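Local atomic coordinates of ABC-type phosphate transport system, periplasmic component (Lactobacillus brevis, PDB entry 4ECF), a protein that binds phosphate and, as the solute-binding component of a PstSACB-type ABC transporter, probably delivers it for import across the cytoplasmic membrane. Residues T84-K89 against S161-T166; G92-S97 against T181-S186; K103-Q108 against H145-A150; V123-A128 against A169-A174. All blocks are in the same frame, centred on the assembly; numbering follows the deposited sequence.

Contact 1: residues T84-K89 against S161-T166; sequences TPIVNK and SIVATT. With EDO (1,2-ethanediol), chain K.
Asn88 sets its CG anti to the backbone N (chi1 178°), next to the last turn of helix 156-165, and Val163 on that turn has CG1 anti to its own N (chi1 166°), resting on the backbone of strand 73-87. The methyl lands close: Val163 CG1 is 3.4 Å from the carbonyl carbon of Val87. One residue back, Ile86 reaches the same valine with its CD1, 4.0 Å from Val163 CB, the two side chains meeting at a slant. Beyond this apolar patch the amide takes over. Asn88 ND2 donates to Val163 O at 3.2 Å, within both the amide plane and the carbonyl plane. The bond ties the end of strand 73-87 to a carbonyl in the last turn of helix 156-165, which packs on the sheet of the periplasmic binding protein fold; strand 73-87 is hydrogen-bonded there to strands 169-174 and 183-187. The second N-H of Asn88 ND2 goes to O2 of a 1,2-ethanediol, 3.1 Å away, while O1 of the diol donates to Asn88 OD1, which also accepts from Lys90 N. Ala164 O lies near ND2 without a bond from it; a water links this carbonyl to Lys89 N, and the diol adds a weak bond. At the helix end Thr166 OG1 turns back to Ile162 O, 2.6 Å away.

Contact 2: residues G92-S97 against T181-S186; sequences GVKNLS and TVQALS
The carboxamide of Gln183 has the aliphatic chain of Lys94 over one face: CG and CD of the lysine lie above it, with Lys94 CG 4.0 Å from Gln183 CD, and the two side chains cross at about a right angle. At the edge of the amide, Gln183 NE2 gives an in-plane N-H to Ala184 O at 2.8 Å, which fixes the rotation of the group and leaves OE1 directed to the lysine. The Lys94 chain bends at its end (chi4 -138°), and NZ comes down beside Gln183 OE1 in a weak hydrogen bond of 3.2 Å. The other amide, that of Asn95, brings OD1 to 3.4 Å from Ser186 CB, but the polar partner of this oxygen is His189 N.

Between the backbones runs a short parallel bridge. Ser186 donates from its N to Lys94 O (3.0 Å) and accepts at its O from Leu96 N (3.1 Å), so one serine spans the two residues flanking Asn95, the pattern of a parallel pair. Leu185 closes the apolar part: its CD1 meets Leu96 CD1 at 3.6 Å, and its CD2 lies as close to Val93 O.

Strand 95-96 thus joins strand 183-187, which is hydrogen-bonded in turn to strand 73-87 through Gln183 with Val87 and Leu185 with Pro85. Leu96 also touches Leu101 and Ile104 of helix 98-105, whose N-cap is Ser97.

Contact 3: residues K103-Q108 against H145-A150; sequences KIFTGQ and HRSKTA
Phe105 O, at the end of helix 98-105, accepts the backbone N-H of Lys148 at 2.7 Å, in the carbonyl plane and close to straight at 164°, so the extended loop 145-150 is tied to the helix just where Gly107 turns the chain out in a Schellman motif with positive phi.

Thr106 carries the apolar side of the contact. Its CG2 lies 3.7 Å from Arg146 O and 4.0 Å from His145 CB, the threonine and histidine side chains crossing at a slant. OG1, in the position between backbone N and carbonyl carbon (chi1 63°), turns instead to the helix: it bonds to Ile102 O and takes an N-H from Gln108 NE2 at 2.8 Å. An alanine here would probably leave the Gln108 amide and Ile102 O without their hydroxyl partner and open a gap beside His145 and the Arg146 carbonyl.

Lys148 stretches its chain past the turn, with CD 3.6 Å from Gly107 CA; a side chain on this glycine would point at the lysine chain, besides sitting badly at the positive phi. At the far end NZ donates to a water that in turn donates to Gly107 O. Ser147 OG comes to 3.9 Å from Phe105 CD1, but its polar partner is Glu138, which also forms a salt bridge with Arg146. The ring of Phe105 meets that of Phe137 edge-to-face.

With a carbonyl, a lysine ammonium and a water gathered at the C-terminal end of the helix, the positive charge is likely to suit the partial negative charge there.

Contact 4: residues V123-A128 against A169-A174; sequences VLINRA and AISYVA. With PO4 (phosphate ion), chain B.
The hydroxyl of Tyr172 takes two N-H groups of the neighbouring strand: Asn126 ND2 at 2.8 Å, with the hydroxyl near the amide plane and ND2 at the edge of the ring, and Arg127 N at 2.9 Å. Just before it Ser171 OG donates to Ile125 O at 2.8 Å, from well above the carbonyl plane. Here side chains bridge strands whose backbone ladder runs only further back, with Ile170 N to Val123 O at 3.0 Å and Ile125 N to Ile170 O at 2.9 Å. The strands are parallel, neighbours in the sheet of the periplasmic binding protein fold, with axes 24° apart. Leu124 and Ile170 lie side by side on one face, CD2 to CG2 3.6 Å.

The Tyr172 ring also stacks on Phe137, and CE1 lies 3.9 Å from Arg127 CG. A phenylalanine in its place would probably leave the Asn126 amide and Arg127 N without their acceptor and let the end of the strand shift.

Further out, Arg127 NH2 donates to phosphate O3 at 2.8 Å, nearly straight, and NH1 more weakly to O1, while a water joins NH1 to Tyr172 O. Thr12, Ala13, Thr41, Ser131, Gly132 and Thr133 complete the phosphate site. Arg127 is likely to balance part of the anion's charge, and the tyrosine hydroxyl is a second-shell group fixing the backbone that presents it.

In the fold
Contact 4 lies in the middle of the set, 8 Å from contact 1, 11 Å from contact 3 and 13 Å from contact 2, centre to centre; contacts 1 and 2 each stand 17 Å from contact 3. The first segments of contacts 1 to 4 follow in that order along the chain, then the partners come as 145-150, 161-166, 169-174 and 181-186, so contacts 1 and 4 interleave. Contacts 1, 2 and 4 share one mixed sheet, where strand 73-87 runs between 169-174 and 183-187. Of the four, contact 4 carries the phosphate-binding Arg127, while the others pack strands, a helix and a loop around that sheet, consistent with one lobe of a periplasmic binding protein.

Contact 1: residues T84-K89 against S161-T166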
loop_
_atom_site.group_PDB
_atom_site.type_symbol
_atom_site.label_atom_id
_atom_site.label_comp_id
_atom_site.label_asym_id
_atom_site.label_seq_id
_atom_site.Cartn_x
_atom_site.Cartn_y
_atom_site.Cartn_z
ATOM N N THR A 84 -4.956 -0.188 6.246
ATOM C CA THR A 84 -5.958 -0.458 7.278
ATOM C C THR A 84 -6.506 -1.889 7.181
ATOM O O THR A 84 -6.685 -2.420 6.089
ATOM C CB THR A 84 -7.123 0.518 7.235
ATOM O OG1 THR A 84 -8.022 0.253 8.330
ATOM C CG2 THR A 84 -7.910 0.450 5.950
ATOM N N PRO A 85 -6.720 -2.521 8.334
ATOM C CA PRO A 85 -7.554 -3.737 8.296
ATOM C C PRO A 85 -8.942 -3.387 7.798
ATOM O O PRO A 85 -9.448 -2.264 8.003
ATOM C CB PRO A 85 -7.629 -4.185 9.752
ATOM C CG PRO A 85 -6.764 -3.290 10.545
ATOM C CD PRO A 85 -6.443 -2.091 9.716
ATOM N N ILE A 86 -9.536 -4.334 7.060
ATOM C CA ILE A 86 -10.899 -4.235 6.616
ATOM C C ILE A 86 -11.622 -5.521 6.921
ATOM O O ILE A 86 -11.038 -6.587 6.905
ATOM C CB ILE A 86 -11.018 -3.940 5.087
ATOM C CG1 ILE A 86 -10.210 -4.928 4.226
ATOM C CG2 ILE A 86 -10.566 -2.489 4.768
ATOM C CD1 ILE A 86 -10.660 -4.968 2.767
ATOM N N VAL A 87 -12.901 -5.400 7.250
ATOM C CA VAL A 87 -13.720 -6.552 7.552
ATOM C C VAL A 87 -15.022 -6.529 6.781
ATOM O O VAL A 87 -15.481 -5.498 6.324
ATOM C CB VAL A 87 -14.026 -6.669 9.057
ATOM C CG1 VAL A 87 -12.745 -6.818 9.877
ATOM C CG2 VAL A 87 -14.863 -5.493 9.543
ATOM N N ASN A 88 -15.614 -7.712 6.649
ATOM C CA ASN A 88 -16.949 -7.830 6.111
ATOM C C ASN A 88 -17.885 -7.054 7.037
ATOM O O ASN A 88 -17.705 -7.051 8.250
ATOM C CB ASN A 88 -17.322 -9.307 6.033
ATOM C CG ASN A 88 -18.734 -9.528 5.518
ATOM O OD1 ASN A 88 -19.685 -9.551 6.295
ATOM N ND2 ASN A 88 -18.873 -9.705 4.218
ATOM N N LYS A 89 -18.839 -6.339 6.467
ATOM C CA LYS A 89 -19.657 -5.408 7.259
ATOM C C LYS A 89 -20.549 -6.052 8.327
ATOM O O LYS A 89 -21.064 -5.358 9.207
ATOM C CB LYS A 89 -20.497 -4.544 6.302
ATOM C CG LYS A 89 -19.668 -3.567 5.502
ATOM C CD LYS A 89 -20.504 -2.577 4.691
ATOM C CE LYS A 89 -21.464 -3.278 3.735
ATOM N NZ LYS A 89 -22.284 -2.296 2.958
ATOM N N SER A 161 -12.814 -7.044 -2.776
ATOM C CA SER A 161 -14.044 -7.698 -3.242
ATOM C C SER A 161 -14.378 -8.981 -2.502
ATOM O O SER A 161 -15.561 -9.253 -2.218
ATOM C CB SER A 161 -14.017 -7.963 -4.756
ATOM O OG SER A 161 -12.829 -8.608 -5.131
ATOM N N ILE A 162 -13.357 -9.767 -2.152
ATOM C CA ILE A 162 -13.566 -11.010 -1.430
ATOM C C ILE A 162 -14.006 -10.703 0.008
ATOM O O ILE A 162 -14.900 -11.367 0.556
ATOM C CB ILE A 162 -12.294 -11.891 -1.439
ATOM C CG1 ILE A 162 -12.033 -12.432 -2.852
ATOM C CG2 ILE A 162 -12.419 -13.031 -0.429
ATOM C CD1 ILE A 162 -13.021 -13.479 -3.307
ATOM N N VAL A 163 -13.403 -9.691 0.627
ATOM C CA VAL A 163 -13.831 -9.314 1.988
ATOM C C VAL A 163 -15.289 -8.877 1.984
ATOM O O VAL A 163 -16.060 -9.268 2.853
ATOM C CB VAL A 163 -12.890 -8.238 2.629
ATOM C CG1 VAL A 163 -13.517 -7.583 3.880
ATOM C CG2 VAL A 163 -11.551 -8.884 2.965
ATOM N N ALA A 164 -15.672 -8.093 0.968
ATOM C CA ALA A 164 -17.032 -7.578 0.869
ATOM C C ALA A 164 -18.088 -8.664 0.851
ATOM O O ALA A 164 -19.131 -8.521 1.494
ATOM C CB ALA A 164 -17.174 -6.669 -0.359
ATOM N N THR A 165 -17.814 -9.758 0.139
ATOM C CA THR A 165 -18.798 -10.809 -0.075
ATOM C C THR A 165 -18.639 -12.037 0.781
ATOM O O THR A 165 -19.467 -12.944 0.687
ATOM C CB THR A 165 -18.741 -11.235 -1.558
ATOM O OG1 THR A 165 -17.458 -11.814 -1.861
ATOM C CG2 THR A 165 -18.986 -10.028 -2.449
ATOM N N THR A 166 -17.610 -12.086 1.633
ATOM C CA THR A 166 -17.324 -13.295 2.400
ATOM C C THR A 166 -17.641 -13.123 3.881
ATOM O O THR A 166 -16.933 -12.369 4.594
ATOM C CB THR A 166 -15.862 -13.723 2.271
ATOM O OG1 THR A 166 -15.536 -13.917 0.891
ATOM C CG2 THR A 166 -15.589 -15.015 3.062
HETATM C C1 EDO K . -22.278 -11.736 3.771
HETATM O O1 EDO K . -21.911 -11.247 5.069
HETATM C C2 EDO K . -22.678 -10.585 2.858
HETATM O O2 EDO K . -21.639 -9.603 2.849
HETATM O O HOH W 1 -19.184 -6.428 3.593
#

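Contact 2: residues G92-S97 against T181-S186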
loop_
_atom_site.group_PDB
_atom_site.type_symbol
_atom_site.label_atom_id
_atom_site.label_comp_id
_atom_site.label_asym_id
_atom_site.label_seq_id
_atom_site.Cartn_x
_atom_site.Cartn_y
_atom_site.Cartn_z
ATOM N N GLY A 92 -19.633 -7.536 13.114
ATOM C CA GLY A 92 -20.101 -7.009 14.403
ATOM C C GLY A 92 -19.080 -6.238 15.234
ATOM O O GLY A 92 -19.306 -6.057 16.429
ATOM N N VAL A 93 -17.953 -5.843 14.629
ATOM C CA VAL A 93 -16.966 -5.003 15.298
ATOM C C VAL A 93 -16.418 -3.952 14.354
ATOM O O VAL A 93 -16.362 -4.132 13.116
ATOM C CB VAL A 93 -15.780 -5.782 15.910
ATOM C CG1 VAL A 93 -16.279 -6.939 16.786
ATOM C CG2 VAL A 93 -14.885 -6.291 14.815
ATOM N N LYS A 94 -15.995 -2.857 14.967
ATOM C CA LYS A 94 -15.418 -1.714 14.286
ATOM C C LYS A 94 -14.032 -1.334 14.803
ATOM O O LYS A 94 -13.398 -0.420 14.265
ATOM C CB LYS A 94 -16.372 -0.509 14.406
ATOM C CG LYS A 94 -17.665 -0.720 13.627
ATOM C CD LYS A 94 -18.443 0.556 13.399
ATOM C CE LYS A 94 -19.802 0.220 12.790
ATOM N NZ LYS A 94 -20.171 1.173 11.707
ATOM N N ASN A 95 -13.556 -2.056 15.816
ATOM C CA ASN A 95 -12.298 -1.770 16.478
ATOM C C ASN A 95 -11.715 -3.070 16.991
ATOM O O ASN A 95 -12.468 -3.974 17.354
ATOM C CB ASN A 95 -12.472 -0.840 17.679
ATOM C CG ASN A 95 -11.157 -0.546 18.393
ATOM O OD1 ASN A 95 -10.304 0.202 17.881
ATOM N ND2 ASN A 95 -10.954 -1.219 19.569
ATOM N N LEU A 96 -10.385 -3.150 16.965
ATOM C CA LEU A 96 -9.619 -4.206 17.676
ATOM C C LEU A 96 -8.431 -3.590 18.382
ATOM O O LEU A 96 -7.900 -2.572 17.923
ATOM C CB LEU A 96 -9.098 -5.268 16.690
ATOM C CG LEU A 96 -10.139 -6.127 15.984
ATOM C CD1 LEU A 96 -9.443 -6.931 14.870
ATOM C CD2 LEU A 96 -10.931 -7.060 16.875
ATOM N N SER A 97 -8.011 -4.173 19.510
ATOM C CA SER A 97 -6.708 -3.797 20.064
ATOM C C SER A 97 -5.610 -4.467 19.222
ATOM O O SER A 97 -5.897 -5.418 18.472
ATOM C CB SER A 97 -6.522 -4.273 21.492
ATOM O OG SER A 97 -6.529 -5.694 21.564
ATOM N N THR A 181 -18.453 -0.979 0.522
ATOM C CA THR A 181 -18.652 -2.430 0.514
ATOM C C THR A 181 -17.942 -3.150 1.679
ATOM O O THR A 181 -18.241 -4.304 1.951
ATOM C CB THR A 181 -18.188 -3.066 -0.813
ATOM O OG1 THR A 181 -16.779 -2.907 -0.940
ATOM C CG2 THR A 181 -18.890 -2.403 -2.031
ATOM N N VAL A 182 -17.007 -2.457 2.327
ATOM C CA VAL A 182 -16.250 -3.017 3.460
ATOM C C VAL A 182 -16.163 -2.025 4.630
ATOM O O VAL A 182 -16.504 -0.845 4.476
ATOM C CB VAL A 182 -14.830 -3.451 3.023
ATOM C CG1 VAL A 182 -14.906 -4.542 1.949
ATOM C CG2 VAL A 182 -14.023 -2.257 2.520
ATOM N N GLN A 183 -15.707 -2.518 5.784
ATOM C CA GLN A 183 -15.580 -1.723 6.993
ATOM C C GLN A 183 -14.122 -1.669 7.417
ATOM O O GLN A 183 -13.542 -2.708 7.715
ATOM C CB GLN A 183 -16.466 -2.312 8.106
ATOM C CG GLN A 183 -16.191 -1.793 9.524
ATOM C CD GLN A 183 -16.795 -0.427 9.751
ATOM O OE1 GLN A 183 -18.012 -0.300 9.779
ATOM N NE2 GLN A 183 -15.949 0.608 9.935
ATOM N N ALA A 184 -13.519 -0.477 7.426
ATOM C CA ALA A 184 -12.179 -0.270 8.004
ATOM C C ALA A 184 -12.271 -0.341 9.506
ATOM O O ALA A 184 -13.175 0.229 10.115
ATOM C CB ALA A 184 -11.575 1.096 7.616
ATOM N N LEU A 185 -11.322 -1.021 10.117
ATOM C CA LEU A 185 -11.228 -1.034 11.559
ATOM C C LEU A 185 -10.332 0.045 12.126
ATOM O O LEU A 185 -9.220 0.292 11.611
ATOM C CB LEU A 185 -10.671 -2.390 12.043
ATOM C CG LEU A 185 -11.480 -3.634 11.737
ATOM C CD1 LEU A 185 -10.801 -4.890 12.270
ATOM C CD2 LEU A 185 -12.926 -3.569 12.224
ATOM N N SER A 186 -10.769 0.605 13.254
ATOM C CA SER A 186 -9.895 1.326 14.147
ATOM C C SER A 186 -9.064 0.257 14.880
ATOM O O SER A 186 -9.523 -0.898 15.009
ATOM C CB SER A 186 -10.709 2.165 15.143
ATOM O OG SER A 186 -11.329 3.277 14.482
#

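Contact 3: residues K103-Q108 against H145-A150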
loop_
_atom_site.group_PDB
_atom_site.type_symbol
_atom_site.label_atom_id
_atom_site.label_comp_id
_atom_site.label_asym_id
_atom_site.label_seq_id
_atom_site.Cartn_x
_atom_site.Cartn_y
_atom_site.Cartn_z
ATOM N N LYS A 103 -3.784 -11.865 17.595
ATOM C CA LYS A 103 -4.386 -13.158 17.922
ATOM C C LYS A 103 -5.276 -13.616 16.791
ATOM O O LYS A 103 -5.391 -14.815 16.564
ATOM C CB LYS A 103 -5.138 -13.125 19.252
ATOM C CG LYS A 103 -4.204 -13.092 20.466
ATOM C CD LYS A 103 -5.032 -13.088 21.743
ATOM C CE LYS A 103 -4.198 -13.341 22.969
ATOM N NZ LYS A 103 -5.129 -13.457 24.126
ATOM N N ILE A 104 -5.968 -12.702 16.121
ATOM C CA ILE A 104 -6.785 -13.112 14.962
ATOM C C ILE A 104 -5.928 -13.604 13.805
ATOM O O ILE A 104 -6.187 -14.670 13.240
ATOM C CB ILE A 104 -7.776 -11.988 14.544
ATOM C CG1 ILE A 104 -8.865 -11.883 15.632
ATOM C CG2 ILE A 104 -8.353 -12.215 13.126
ATOM C CD1 ILE A 104 -9.827 -10.717 15.503
ATOM N N PHE A 105 -4.921 -12.833 13.431
ATOM C CA PHE A 105 -4.086 -13.201 12.271
ATOM C C PHE A 105 -3.182 -14.415 12.519
ATOM O O PHE A 105 -2.806 -15.097 11.562
ATOM C CB PHE A 105 -3.323 -11.981 11.738
ATOM C CG PHE A 105 -4.118 -11.194 10.719
ATOM C CD1 PHE A 105 -4.075 -11.548 9.382
ATOM C CD2 PHE A 105 -4.999 -10.196 11.103
ATOM C CE1 PHE A 105 -4.838 -10.852 8.431
ATOM C CE2 PHE A 105 -5.758 -9.504 10.177
ATOM C CZ PHE A 105 -5.691 -9.852 8.834
ATOM N N THR A 106 -2.858 -14.690 13.781
ATOM C CA THR A 106 -2.133 -15.909 14.118
ATOM C C THR A 106 -3.010 -17.124 14.311
ATOM O O THR A 106 -2.479 -18.241 14.545
ATOM C CB THR A 106 -1.233 -15.715 15.337
ATOM O OG1 THR A 106 -2.055 -15.427 16.447
ATOM C CG2 THR A 106 -0.201 -14.604 15.063
ATOM N N GLY A 107 -4.337 -16.954 14.329
ATOM C CA GLY A 107 -5.253 -18.080 14.519
ATOM C C GLY A 107 -5.583 -18.447 15.954
ATOM O O GLY A 107 -6.213 -19.474 16.208
ATOM N N GLN A 108 -5.132 -17.661 16.918
ATOM C CA GLN A 108 -5.456 -17.909 18.311
ATOM C C GLN A 108 -6.915 -17.608 18.659
ATOM O O GLN A 108 -7.479 -18.222 19.545
ATOM C CB GLN A 108 -4.555 -17.070 19.215
ATOM C CG GLN A 108 -3.090 -17.463 19.121
ATOM C CD GLN A 108 -2.251 -16.506 19.892
ATOM O OE1 GLN A 108 -2.261 -16.538 21.124
ATOM N NE2 GLN A 108 -1.587 -15.600 19.200
ATOM N N HIS A 145 4.636 -10.548 13.854
ATOM C CA HIS A 145 4.028 -11.871 13.792
ATOM C C HIS A 145 3.706 -12.254 12.355
ATOM O O HIS A 145 3.293 -11.428 11.542
ATOM C CB HIS A 145 2.787 -11.934 14.648
ATOM C CG HIS A 145 3.071 -11.939 16.116
ATOM N ND1 HIS A 145 3.140 -13.090 16.835
ATOM C CD2 HIS A 145 3.387 -10.904 16.998
ATOM C CE1 HIS A 145 3.426 -12.787 18.126
ATOM N NE2 HIS A 145 3.599 -11.468 18.228
ATOM N N ARG A 146 3.940 -13.517 12.033
ATOM C CA ARG A 146 3.548 -14.129 10.747
ATOM C C ARG A 146 2.103 -14.553 10.795
ATOM O O ARG A 146 1.629 -15.047 11.827
ATOM C CB ARG A 146 4.367 -15.397 10.475
ATOM C CG ARG A 146 5.860 -15.154 10.280
ATOM C CD ARG A 146 6.154 -14.368 9.011
ATOM N NE ARG A 146 5.968 -12.930 9.213
ATOM C CZ ARG A 146 6.929 -12.067 9.548
ATOM N NH1 ARG A 146 8.198 -12.443 9.719
ATOM N NH2 ARG A 146 6.607 -10.801 9.712
ATOM N N SER A 147 1.386 -14.365 9.685
ATOM C CA SER A 147 -0.001 -14.763 9.595
ATOM C C SER A 147 -0.116 -16.288 9.548
ATOM O O SER A 147 0.763 -16.961 8.992
ATOM C CB SER A 147 -0.616 -14.128 8.339
ATOM O OG SER A 147 -0.451 -12.722 8.382
ATOM N N LYS A 148 -1.177 -16.798 10.143
ATOM C CA LYS A 148 -1.677 -18.126 9.911
ATOM C C LYS A 148 -1.901 -18.304 8.379
ATOM O O LYS A 148 -2.344 -17.390 7.722
ATOM C CB LYS A 148 -3.020 -18.222 10.659
ATOM C CG LYS A 148 -3.762 -19.563 10.562
ATOM C CD LYS A 148 -5.140 -19.461 11.219
ATOM C CE LYS A 148 -6.114 -20.576 10.850
ATOM N NZ LYS A 148 -7.380 -20.485 11.665
ATOM N N THR A 149 -1.586 -19.479 7.828
ATOM C CA THR A 149 -1.926 -19.841 6.438
ATOM C C THR A 149 -3.428 -19.630 6.151
ATOM O O THR A 149 -4.282 -20.149 6.888
ATOM C CB THR A 149 -1.545 -21.325 6.187
ATOM O OG1 THR A 149 -0.130 -21.457 6.360
ATOM C CG2 THR A 149 -1.944 -21.802 4.767
ATOM N N ALA A 150 -3.723 -18.900 5.066
ATOM C CA ALA A 150 -5.066 -18.360 4.746
ATOM C C ALA A 150 -5.261 -18.420 3.226
ATOM O O ALA A 150 -4.284 -18.506 2.462
ATOM C CB ALA A 150 -5.193 -16.868 5.168
HETATM O O HOH W 2 -6.601 -21.308 14.177
#

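Contact 4: residues V123-A128 against A169-A174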
loop_
_atom_site.group_PDB
_atom_site.type_symbol
_atom_site.label_atom_id
_atom_site.label_comp_id
_atom_site.label_asym_id
_atom_site.label_seq_id
_atom_site.Cartn_x
_atom_site.Cartn_y
_atom_site.Cartn_z
ATOM N N VAL A 123 -12.647 -15.599 8.821
ATOM C CA VAL A 123 -11.979 -16.047 7.617
ATOM C C VAL A 123 -10.873 -15.071 7.305
ATOM O O VAL A 123 -11.147 -13.924 6.884
ATOM C CB VAL A 123 -12.963 -16.091 6.409
ATOM C CG1 VAL A 123 -12.236 -16.510 5.131
ATOM C CG2 VAL A 123 -14.146 -17.011 6.702
ATOM N N LEU A 124 -9.630 -15.508 7.491
ATOM C CA LEU A 124 -8.482 -14.669 7.166
ATOM C C LEU A 124 -8.303 -14.649 5.662
ATOM O O LEU A 124 -8.346 -15.697 4.991
ATOM C CB LEU A 124 -7.194 -15.200 7.841
ATOM C CG LEU A 124 -7.210 -15.271 9.364
ATOM C CD1 LEU A 124 -5.918 -15.925 9.846
ATOM C CD2 LEU A 124 -7.447 -13.911 10.006
ATOM N N ILE A 125 -8.097 -13.444 5.135
ATOM C CA ILE A 125 -7.731 -13.259 3.734
ATOM C C ILE A 125 -6.384 -12.542 3.699
ATOM O O ILE A 125 -6.229 -11.484 4.291
ATOM C CB ILE A 125 -8.809 -12.441 2.981
ATOM C CG1 ILE A 125 -10.202 -13.068 3.155
ATOM C CG2 ILE A 125 -8.432 -12.285 1.510
ATOM C CD1 ILE A 125 -10.394 -14.372 2.443
ATOM N N ASN A 126 -5.400 -13.135 3.039
ATOM C CA ASN A 126 -4.064 -12.544 2.973
ATOM C C ASN A 126 -3.720 -12.170 1.550
ATOM O O ASN A 126 -4.326 -12.665 0.582
ATOM C CB ASN A 126 -3.010 -13.539 3.494
ATOM C CG ASN A 126 -2.876 -13.486 4.993
ATOM O OD1 ASN A 126 -3.026 -14.504 5.659
ATOM N ND2 ASN A 126 -2.557 -12.333 5.522
ATOM N N ARG A 127 -2.737 -11.278 1.404
ATOM C CA ARG A 127 -2.083 -11.156 0.140
ATOM C C ARG A 127 -0.947 -12.160 0.066
ATOM O O ARG A 127 -0.461 -12.667 1.094
ATOM C CB ARG A 127 -1.537 -9.727 -0.031
ATOM C CG ARG A 127 -2.607 -8.650 -0.128
ATOM C CD ARG A 127 -3.263 -8.538 -1.515
ATOM N NE ARG A 127 -2.216 -8.425 -2.523
ATOM C CZ ARG A 127 -1.555 -7.304 -2.773
ATOM N NH1 ARG A 127 -1.870 -6.185 -2.134
ATOM N NH2 ARG A 127 -0.570 -7.310 -3.633
ATOM N N ALA A 128 -0.476 -12.396 -1.154
ATOM C CA ALA A 128 0.696 -13.221 -1.381
ATOM C C ALA A 128 1.985 -12.567 -0.917
ATOM O O ALA A 128 2.113 -11.339 -0.881
ATOM C CB ALA A 128 0.794 -13.594 -2.850
ATOM N N ALA A 169 -14.998 -12.371 7.041
ATOM C CA ALA A 169 -13.664 -12.056 6.460
ATOM C C ALA A 169 -12.980 -10.843 7.096
ATOM O O ALA A 169 -13.622 -9.846 7.384
ATOM C CB ALA A 169 -13.774 -11.840 4.949
ATOM N N ILE A 170 -11.672 -10.976 7.260
ATOM C CA ILE A 170 -10.787 -9.867 7.526
ATOM C C ILE A 170 -9.556 -9.902 6.619
ATOM O O ILE A 170 -9.000 -10.929 6.355
ATOM C CB ILE A 170 -10.400 -9.836 9.025
ATOM C CG1 ILE A 170 -9.507 -8.649 9.329
ATOM C CG2 ILE A 170 -9.751 -11.174 9.462
ATOM C CD1 ILE A 170 -9.255 -8.390 10.820
ATOM N N SER A 171 -9.122 -8.719 6.192
ATOM C CA SER A 171 -7.882 -8.550 5.424
ATOM C C SER A 171 -7.329 -7.156 5.701
ATOM O O SER A 171 -7.655 -6.524 6.714
ATOM C CB SER A 171 -8.081 -8.778 3.933
ATOM O OG SER A 171 -6.830 -8.983 3.285
ATOM N N TYR A 172 -6.451 -6.741 4.822
ATOM C CA TYR A 172 -5.800 -5.430 4.945
ATOM C C TYR A 172 -5.669 -4.829 3.563
ATOM O O TYR A 172 -5.395 -5.547 2.601
ATOM C CB TYR A 172 -4.449 -5.602 5.644
ATOM C CG TYR A 172 -3.698 -6.806 5.218
ATOM C CD1 TYR A 172 -2.924 -6.797 4.082
ATOM C CD2 TYR A 172 -3.846 -8.036 5.886
ATOM C CE1 TYR A 172 -2.241 -7.924 3.656
ATOM C CE2 TYR A 172 -3.169 -9.164 5.482
ATOM C CZ TYR A 172 -2.358 -9.115 4.344
ATOM O OH TYR A 172 -1.683 -10.250 3.930
ATOM N N VAL A 173 -5.779 -3.491 3.471
ATOM C CA VAL A 173 -5.725 -2.802 2.212
ATOM C C VAL A 173 -5.327 -1.354 2.412
ATOM O O VAL A 173 -5.542 -0.761 3.481
ATOM C CB VAL A 173 -7.075 -2.887 1.445
ATOM C CG1 VAL A 173 -8.124 -1.910 2.007
ATOM C CG2 VAL A 173 -6.844 -2.827 -0.050
ATOM N N ALA A 174 -4.687 -0.829 1.389
ATOM C CA ALA A 174 -4.335 0.612 1.355
ATOM C C ALA A 174 -5.596 1.487 1.516
ATOM O O ALA A 174 -6.650 1.164 1.008
ATOM C CB ALA A 174 -3.610 0.927 0.038
HETATM P P PO4 B . 1.140 -4.242 -2.960
HETATM O O1 PO4 B . 0.539 -4.812 -1.680
HETATM O O2 PO4 B . 2.603 -4.469 -3.078
HETATM O O3 PO4 B . 0.403 -4.701 -4.187
HETATM O O4 PO4 B . 0.908 -2.653 -2.957
HETATM O O HOH W 3 -3.905 -5.467 -0.027
#